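Local atomic coordinates of LytB (Plasmodium falciparum, PDB entry 4N7B), a protein that catalyses the last step of the DOXP/MEP isoprenoid pathway, reducing HMBPP to isopentenyl and dimethylallyl diphosphate with an iron-sulfur cluster and electrons from ferredoxin. Residues A[239-244]-A[266-271]; A[282-287]-A[304-309]. All blocks are in the same frame, centred on the assembly; numbering follows the deposited sequence.

Interaction 1. Residues A[239-244]-A[266-271]; sequences ETVEEC and KKLEKE
Glu242 meets three residues of 266-271 with one extended side chain. Its methylene CG rests 3.9 Å from CD2 of Leu268, the two chains crossing at about a right angle, and the same CG lies 3.7 Å from OE1 of Glu271. Farther out, OE2 stands 4.1 Å from NZ of Lys267, beyond salt-bridge range, and 4.4 Å from OE1 of Glu271. The carboxylate thus has one opposite and one like charge nearby; the lysine would be expected to offset part of the repulsion between the two glutamates. No hydrogen bond crosses the pair. On the buried side, CG1 of Val241, anti to its backbone N (chi1 178°), points to CD1 of Leu268 at 4.2 Å, so each methyl of the leucine serves a different residue. Helices 232-247 and 262-271 pack side by side on the four-stranded parallel sheet of an alpha/beta domain, their segment axes 10.8 Å apart and only 12° from parallel. At that separation the backbones stay apart and side chains alone bridge the gap, burying 177 Å². Beneath them, Val241 and Leu268 both touch Ala273; Leu268 continues onto Phe275, while Val241 reaches Ile289 in strand 287-290. Within the first helix, Thr240 OG1 is hydrogen-bonded to Arg236 O one turn earlier, and Cys244 packs against Phe526 of helix 524-533.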
ATOM      1  N   GLU A 239       2.121 -14.714  -0.911  1.00 35.60           N
ATOM      2  CA  GLU A 239       1.790 -16.127  -1.054  1.00 36.51           C
ATOM      3  C   GLU A 239       1.689 -16.489  -2.543  1.00 43.06           C
ATOM      4  O   GLU A 239       2.093 -17.570  -2.956  1.00 41.99           O
ATOM      5  CB  GLU A 239       0.489 -16.441  -0.307  1.00 38.13           C
ATOM      6  CG  GLU A 239       0.103 -17.934  -0.302  1.00 53.30           C
ATOM      7  CD  GLU A 239      -1.121 -18.241   0.575  1.00 61.58           C
ATOM      8  OE1 GLU A 239      -1.503 -19.432   0.678  1.00 57.48           O
ATOM      9  OE2 GLU A 239      -1.702 -17.292   1.159  1.00 63.57           O
ATOM     10  N   THR A 240       1.185 -15.565  -3.357  1.00 37.45           N
ATOM     11  CA  THR A 240       1.071 -15.820  -4.793  1.00 33.11           C
ATOM     12  C   THR A 240       2.444 -16.130  -5.376  1.00 36.47           C
ATOM     13  O   THR A 240       2.595 -17.068  -6.153  1.00 38.83           O
ATOM     14  CB  THR A 240       0.476 -14.628  -5.552  1.00 37.04           C
ATOM     15  OG1 THR A 240      -0.917 -14.501  -5.238  1.00 37.94           O
ATOM     16  CG2 THR A 240       0.638 -14.822  -7.052  1.00 40.64           C
ATOM     17  N   VAL A 241       3.452 -15.357  -4.996  1.00 36.79           N
ATOM     18  CA  VAL A 241       4.797 -15.578  -5.533  1.00 37.49           C
ATOM     19  C   VAL A 241       5.406 -16.855  -4.992  1.00 42.08           C
ATOM     20  O   VAL A 241       6.000 -17.628  -5.742  1.00 41.88           O
ATOM     21  CB  VAL A 241       5.752 -14.410  -5.216  1.00 39.60           C
ATOM     22  CG1 VAL A 241       7.157 -14.696  -5.753  1.00 38.14           C
ATOM     23  CG2 VAL A 241       5.214 -13.118  -5.822  1.00 37.66           C
ATOM     24  N   GLU A 242       5.258 -17.072  -3.690  1.00 46.52           N
ATOM     25  CA  GLU A 242       5.827 -18.243  -3.027  1.00 47.62           C
ATOM     26  C   GLU A 242       5.249 -19.540  -3.595  1.00 54.20           C
ATOM     27  O   GLU A 242       5.934 -20.562  -3.707  1.00 55.17           O
ATOM     28  CB  GLU A 242       5.559 -18.165  -1.522  1.00 44.78           C
ATOM     29  CG  GLU A 242       6.648 -17.435  -0.738  1.00 53.03           C
ATOM     30  CD  GLU A 242       6.201 -17.028   0.659  1.00 58.78           C
ATOM     31  OE1 GLU A 242       5.031 -17.302   1.013  1.00 63.35           O
ATOM     32  OE2 GLU A 242       7.011 -16.415   1.401  1.00 63.57           O
ATOM     33  N   GLU A 243       3.986 -19.484  -3.984  1.00 45.91           N
ATOM     34  CA  GLU A 243       3.287 -20.673  -4.408  1.00 47.22           C
ATOM     35  C   GLU A 243       3.641 -20.997  -5.865  1.00 56.20           C
ATOM     36  O   GLU A 243       3.667 -22.168  -6.265  1.00 55.46           O
ATOM     37  CB  GLU A 243       1.788 -20.480  -4.188  1.00 46.88           C
ATOM     38  CG  GLU A 243       1.000 -21.768  -4.223  1.00 61.72           C
ATOM     39  CD  GLU A 243       1.262 -22.623  -3.011  1.00 62.90           C
ATOM     40  OE1 GLU A 243       1.441 -22.060  -1.909  1.00 65.52           O
ATOM     41  OE2 GLU A 243       1.306 -23.854  -3.171  1.00 64.11           O
ATOM     42  N   CYS A 244       3.955 -19.961  -6.640  1.00 53.75           N
ATOM     43  CA  CYS A 244       4.430 -20.132  -8.010  1.00 53.00           C
ATOM     44  C   CYS A 244       5.808 -20.762  -8.000  1.00 59.22           C
ATOM     45  O   CYS A 244       6.130 -21.618  -8.826  1.00 61.00           O
ATOM     46  CB  CYS A 244       4.507 -18.782  -8.713  1.00 51.67           C
ATOM     47  SG  CYS A 244       2.919 -18.192  -9.340  1.00 56.37           S
ATOM     48  N   LYS A 266      13.823  -9.174  -0.992  1.00 50.69           N
ATOM     49  CA  LYS A 266      15.122  -9.828  -0.995  1.00 55.45           C
ATOM     50  C   LYS A 266      14.932 -11.314  -0.687  1.00 56.00           C
ATOM     51  O   LYS A 266      15.608 -12.170  -1.265  1.00 58.02           O
ATOM     52  CB  LYS A 266      16.049  -9.179   0.028  1.00 54.84           C
ATOM     53  CG  LYS A 266      17.380  -9.883   0.187  1.00 67.22           C
ATOM     54  CD  LYS A 266      18.090  -9.425   1.455  1.00 77.74           C
ATOM     55  CE  LYS A 266      19.383 -10.203   1.711  1.00 80.44           C
ATOM     56  NZ  LYS A 266      20.022  -9.801   3.002  1.00 76.73           N
ATOM     57  N   LYS A 267      13.999 -11.624   0.211  1.00 49.31           N
ATOM     58  CA  LYS A 267      13.771 -13.012   0.600  1.00 56.40           C
ATOM     59  C   LYS A 267      13.266 -13.803  -0.607  1.00 59.92           C
ATOM     60  O   LYS A 267      13.657 -14.956  -0.821  1.00 60.61           O
ATOM     61  CB  LYS A 267      12.781 -13.085   1.756  1.00 50.37           C
ATOM     62  CG  LYS A 267      12.503 -14.482   2.263  1.00 57.17           C
ATOM     63  CD  LYS A 267      11.411 -14.448   3.325  1.00 62.44           C
ATOM     64  CE  LYS A 267      10.845 -15.839   3.622  1.00 62.48           C
ATOM     65  NZ  LYS A 267       9.641 -15.771   4.522  1.00 64.55           N
ATOM     66  N   LEU A 268      12.417 -13.166  -1.412  1.00 49.07           N
ATOM     67  CA  LEU A 268      11.850 -13.820  -2.587  1.00 48.29           C
ATOM     68  C   LEU A 268      12.883 -13.954  -3.697  1.00 51.22           C
ATOM     69  O   LEU A 268      12.858 -14.926  -4.457  1.00 54.03           O
ATOM     70  CB  LEU A 268      10.620 -13.065  -3.089  1.00 45.81           C
ATOM     71  CG  LEU A 268       9.446 -13.092  -2.103  1.00 40.78           C
ATOM     72  CD1 LEU A 268       8.308 -12.219  -2.594  1.00 39.08           C
ATOM     73  CD2 LEU A 268       8.956 -14.524  -1.874  1.00 41.91           C
ATOM     74  N   GLU A 269      13.798 -12.993  -3.784  1.00 56.36           N
ATOM     75  CA  GLU A 269      14.856 -13.054  -4.787  1.00 63.77           C
ATOM     76  C   GLU A 269      15.726 -14.270  -4.520  1.00 63.52           C
ATOM     77  O   GLU A 269      16.118 -14.973  -5.449  1.00 63.60           O
ATOM     78  CB  GLU A 269      15.703 -11.780  -4.789  1.00 61.84           C
ATOM     79  CG  GLU A 269      15.097 -10.651  -5.604  1.00 66.74           C
ATOM     80  CD  GLU A 269      15.838  -9.333  -5.440  1.00 69.03           C
ATOM     81  OE1 GLU A 269      16.613  -9.190  -4.470  1.00 69.69           O
ATOM     82  OE2 GLU A 269      15.648  -8.437  -6.291  1.00 69.39           O
ATOM     83  N   LYS A 270      16.010 -14.512  -3.242  1.00 65.12           N
ATOM     84  CA  LYS A 270      16.789 -15.673  -2.828  1.00 68.71           C
ATOM     85  C   LYS A 270      16.082 -16.961  -3.214  1.00 69.17           C
ATOM     86  O   LYS A 270      16.723 -17.934  -3.595  1.00 71.22           O
ATOM     87  CB  LYS A 270      17.023 -15.664  -1.314  1.00 68.42           C
ATOM     88  CG  LYS A 270      18.283 -14.930  -0.880  1.00 73.92           C
ATOM     89  CD  LYS A 270      18.622 -15.167   0.597  1.00 79.52           C
ATOM     90  CE  LYS A 270      18.809 -16.655   0.928  1.00 84.83           C
ATOM     91  NZ  LYS A 270      19.286 -16.889   2.331  1.00 83.19           N
ATOM     92  N   GLU A 271      14.757 -16.961  -3.105  1.00 68.17           N
ATOM     93  CA  GLU A 271      13.968 -18.152  -3.380  1.00 64.77           C
ATOM     94  C   GLU A 271      13.770 -18.364  -4.881  1.00 65.06           C
ATOM     95  O   GLU A 271      13.267 -19.406  -5.297  1.00 67.15           O
ATOM     96  CB  GLU A 271      12.609 -18.069  -2.673  1.00 63.13           C
ATOM     97  CG  GLU A 271      12.680 -18.144  -1.151  1.00 64.24           C
ATOM     98  CD  GLU A 271      11.345 -17.852  -0.472  1.00 70.87           C
ATOM     99  OE1 GLU A 271      10.277 -18.014  -1.109  1.00 71.74           O
ATOM    100  OE2 GLU A 271      11.364 -17.449   0.709  1.00 74.53           O
TER

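Interaction 2. Residues A[282-287]-A[304-309]; sequences VPDGHI and KKKKLI
A Schellman motif ends helix 297-305, and the type II turn Pro283 to His286 docks against it. Lys307, at positive phi (45°), is the C-prime residue, with its N hydrogen-bonded to Lys304 O and Leu308 N to Ala303 O. The carbonyl of Lys306 accepts Gly285 N at 2.9 Å, nearly along the C=O axis. Gly285, at phi 83° in the third turn position, brings its CA within 2.9 Å of Lys307 O, a CA-H...O contact. Lys306 bends at chi4 (-78°) so that NZ reaches two acceptors: Asp284 OD1 on its syn lone pair at 3.0 Å, a salt bridge, and Val282 O at 3.2 Å. These contacts bring the entry to the first strand of a beta-alpha-beta crossover against the junction of its helix and second strand; strands 287-290 and 309-312 are parallel neighbours. Their pairing starts with Ile309 N to His286 O at 2.8 Å, the donor lying above the carbonyl plane, and Ile309 is also backbone hydrogen-bonded to Leu288. Leu308 CD2 comes up against Val282 CG1 at 3.6 Å and Pro283 O at 3.2 Å. On one sheet face, the tip of Ile287, CD1, lies against Ile309 CB at 3.6 Å.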
ATOM      1  N   VAL A 282      11.515 -10.980 -19.857  1.00 68.29           N
ATOM      2  CA  VAL A 282      10.725 -12.182 -19.623  1.00 70.76           C
ATOM      3  C   VAL A 282      10.605 -13.039 -20.879  1.00 74.37           C
ATOM      4  O   VAL A 282      10.069 -12.594 -21.893  1.00 72.79           O
ATOM      5  CB  VAL A 282       9.309 -11.843 -19.137  1.00 66.52           C
ATOM      6  CG1 VAL A 282       8.516 -13.130 -18.918  1.00 64.93           C
ATOM      7  CG2 VAL A 282       9.374 -11.015 -17.858  1.00 65.33           C
ATOM      8  N   PRO A 283      11.113 -14.277 -20.811  1.00 79.01           N
ATOM      9  CA  PRO A 283      10.930 -15.268 -21.874  1.00 81.75           C
ATOM     10  C   PRO A 283       9.458 -15.451 -22.220  1.00 78.99           C
ATOM     11  O   PRO A 283       8.617 -15.518 -21.318  1.00 76.23           O
ATOM     12  CB  PRO A 283      11.476 -16.553 -21.246  1.00 86.82           C
ATOM     13  CG  PRO A 283      12.472 -16.094 -20.236  1.00 84.67           C
ATOM     14  CD  PRO A 283      11.950 -14.785 -19.711  1.00 81.10           C
ATOM     15  N   ASP A 284       9.150 -15.520 -23.511  1.00 87.46           N
ATOM     16  CA  ASP A 284       7.795 -15.820 -23.958  1.00 87.29           C
ATOM     17  C   ASP A 284       7.346 -17.155 -23.369  1.00 82.52           C
ATOM     18  O   ASP A 284       8.166 -18.035 -23.127  1.00 83.22           O
ATOM     19  CB  ASP A 284       7.739 -15.872 -25.488  1.00 91.99           C
ATOM     20  CG  ASP A 284       8.100 -14.546 -26.131  1.00 95.70           C
ATOM     21  OD1 ASP A 284       8.712 -13.699 -25.443  1.00 97.55           O
ATOM     22  OD2 ASP A 284       7.778 -14.354 -27.326  1.00 96.81           O
ATOM     23  N   GLY A 285       6.048 -17.299 -23.120  1.00 73.11           N
ATOM     24  CA  GLY A 285       5.515 -18.541 -22.588  1.00 77.42           C
ATOM     25  C   GLY A 285       5.641 -18.683 -21.080  1.00 78.55           C
ATOM     26  O   GLY A 285       4.993 -19.546 -20.483  1.00 74.52           O
ATOM     27  N   HIS A 286       6.460 -17.841 -20.454  1.00 74.18           N
ATOM     28  CA  HIS A 286       6.742 -17.982 -19.023  1.00 77.86           C
ATOM     29  C   HIS A 286       5.727 -17.280 -18.125  1.00 72.60           C
ATOM     30  O   HIS A 286       4.878 -16.517 -18.588  1.00 65.94           O
ATOM     31  CB  HIS A 286       8.144 -17.469 -18.692  1.00 81.55           C
ATOM     32  CG  HIS A 286       9.223 -18.474 -18.932  1.00 85.53           C
ATOM     33  ND1 HIS A 286       9.459 -19.028 -20.171  1.00 88.59           N
ATOM     34  CD2 HIS A 286      10.123 -19.035 -18.090  1.00 88.74           C
ATOM     35  CE1 HIS A 286      10.461 -19.885 -20.085  1.00 89.92           C
ATOM     36  NE2 HIS A 286      10.882 -19.908 -18.833  1.00 91.84           N
ATOM     37  N   ILE A 287       5.840 -17.558 -16.828  1.00 78.52           N
ATOM     38  CA  ILE A 287       4.989 -16.956 -15.807  1.00 67.70           C
ATOM     39  C   ILE A 287       5.364 -15.502 -15.582  1.00 64.60           C
ATOM     40  O   ILE A 287       6.541 -15.174 -15.453  1.00 66.11           O
ATOM     41  CB  ILE A 287       5.167 -17.672 -14.452  1.00 64.44           C
ATOM     42  CG1 ILE A 287       4.839 -19.162 -14.574  1.00 70.44           C
ATOM     43  CG2 ILE A 287       4.294 -17.031 -13.395  1.00 63.47           C
ATOM     44  CD1 ILE A 287       3.388 -19.492 -14.271  1.00 72.65           C
ATOM     45  N   LYS A 304       0.156 -10.925 -23.516  1.00 72.09           N
ATOM     46  CA  LYS A 304      -0.550 -11.901 -24.331  1.00 74.98           C
ATOM     47  C   LYS A 304       0.201 -12.148 -25.630  1.00 75.17           C
ATOM     48  O   LYS A 304       0.294 -13.282 -26.085  1.00 76.92           O
ATOM     49  CB  LYS A 304      -1.987 -11.444 -24.595  1.00 72.24           C
ATOM     50  CG  LYS A 304      -2.949 -11.874 -23.497  1.00 74.02           C
ATOM     51  CD  LYS A 304      -4.040 -10.851 -23.236  1.00 71.34           C
ATOM     52  CE  LYS A 304      -4.489 -10.933 -21.785  1.00 70.51           C
ATOM     53  NZ  LYS A 304      -5.372  -9.818 -21.346  1.00 67.76           N
ATOM     54  N   LYS A 305       0.759 -11.090 -26.204  1.00 73.27           N
ATOM     55  CA  LYS A 305       1.604 -11.209 -27.390  1.00 78.05           C
ATOM     56  C   LYS A 305       2.748 -12.190 -27.153  1.00 78.50           C
ATOM     57  O   LYS A 305       3.106 -12.965 -28.039  1.00 81.96           O
ATOM     58  CB  LYS A 305       2.179  -9.844 -27.767  1.00 81.28           C
ATOM     59  CG  LYS A 305       1.292  -9.007 -28.675  1.00 82.96           C
ATOM     60  CD  LYS A 305       2.018  -7.738 -29.112  1.00 87.02           C
ATOM     61  CE  LYS A 305       1.442  -7.169 -30.407  1.00 89.55           C
ATOM     62  NZ  LYS A 305       2.449  -6.374 -31.182  1.00 87.80           N
ATOM     63  N   LYS A 306       3.322 -12.145 -25.955  1.00 68.92           N
ATOM     64  CA  LYS A 306       4.410 -13.041 -25.586  1.00 70.93           C
ATOM     65  C   LYS A 306       3.880 -14.355 -25.037  1.00 70.59           C
ATOM     66  O   LYS A 306       4.654 -15.198 -24.578  1.00 71.52           O
ATOM     67  CB  LYS A 306       5.288 -12.396 -24.523  1.00 72.41           C
ATOM     68  CG  LYS A 306       6.081 -11.210 -25.001  1.00 73.26           C
ATOM     69  CD  LYS A 306       6.780 -10.558 -23.825  1.00 70.86           C
ATOM     70  CE  LYS A 306       8.060  -9.878 -24.255  1.00 74.25           C
ATOM     71  NZ  LYS A 306       9.163 -10.877 -24.441  1.00 79.97           N
ATOM     72  N   LYS A 307       2.567 -14.531 -25.093  1.00 76.44           N
ATOM     73  CA  LYS A 307       1.925 -15.712 -24.547  1.00 82.77           C
ATOM     74  C   LYS A 307       2.476 -16.057 -23.157  1.00 84.73           C
ATOM     75  O   LYS A 307       2.942 -17.168 -22.915  1.00 83.46           O
ATOM     76  CB  LYS A 307       2.084 -16.885 -25.518  1.00 92.44           C
ATOM     77  CG  LYS A 307       0.814 -17.703 -25.690  1.00 96.25           C
ATOM     78  CD  LYS A 307       0.400 -17.814 -27.156  1.00 99.14           C
ATOM     79  CE  LYS A 307      -0.963 -18.490 -27.291  1.00 99.36           C
ATOM     80  NZ  LYS A 307      -1.383 -18.671 -28.706  1.00101.57           N
ATOM     81  N   LEU A 308       2.408 -15.094 -22.242  1.00 72.20           N
ATOM     82  CA  LEU A 308       2.856 -15.320 -20.875  1.00 67.24           C
ATOM     83  C   LEU A 308       1.724 -15.868 -20.020  1.00 60.89           C
ATOM     84  O   LEU A 308       0.549 -15.631 -20.302  1.00 60.81           O
ATOM     85  CB  LEU A 308       3.356 -14.015 -20.256  1.00 64.89           C
ATOM     86  CG  LEU A 308       4.520 -13.335 -20.968  1.00 66.55           C
ATOM     87  CD1 LEU A 308       4.799 -11.994 -20.313  1.00 65.92           C
ATOM     88  CD2 LEU A 308       5.751 -14.224 -20.930  1.00 70.43           C
ATOM     89  N   ILE A 309       2.084 -16.598 -18.971  1.00 61.03           N
ATOM     90  CA  ILE A 309       1.106 -17.022 -17.986  1.00 64.37           C
ATOM     91  C   ILE A 309       0.909 -15.875 -17.028  1.00 61.23           C
ATOM     92  O   ILE A 309       1.684 -15.704 -16.090  1.00 54.09           O
ATOM     93  CB  ILE A 309       1.568 -18.217 -17.142  1.00 69.06           C
ATOM     94  CG1 ILE A 309       2.339 -19.237 -17.983  1.00 75.65           C
ATOM     95  CG2 ILE A 309       0.359 -18.866 -16.478  1.00 63.77           C
ATOM     96  CD1 ILE A 309       1.508 -19.888 -19.045  1.00 72.23           C
TER

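How the interactions relate
From the N terminus, helix 232-247 supplies the first half of interaction 1; strand 252-255 then enters the sheet, and helix 262-271 returns to close that loop 22 residues on. The chain next adds strand 273-276 and reaches 282-287, where interaction 2 opens; it closes 17 residues later, after strand 287-290 and helix 297-305. The two loops therefore follow in series and neither nest nor cross. The centres of interactions 1 and 2 are about 19 Å apart. One four-stranded parallel sheet connects them: interaction 1 pairs two helices over it, whereas interaction 2 joins the beginnings of edge strand 309-312 and of neighbouring strand 287-290. Ile287 also touches Phe248, just beyond the first helix.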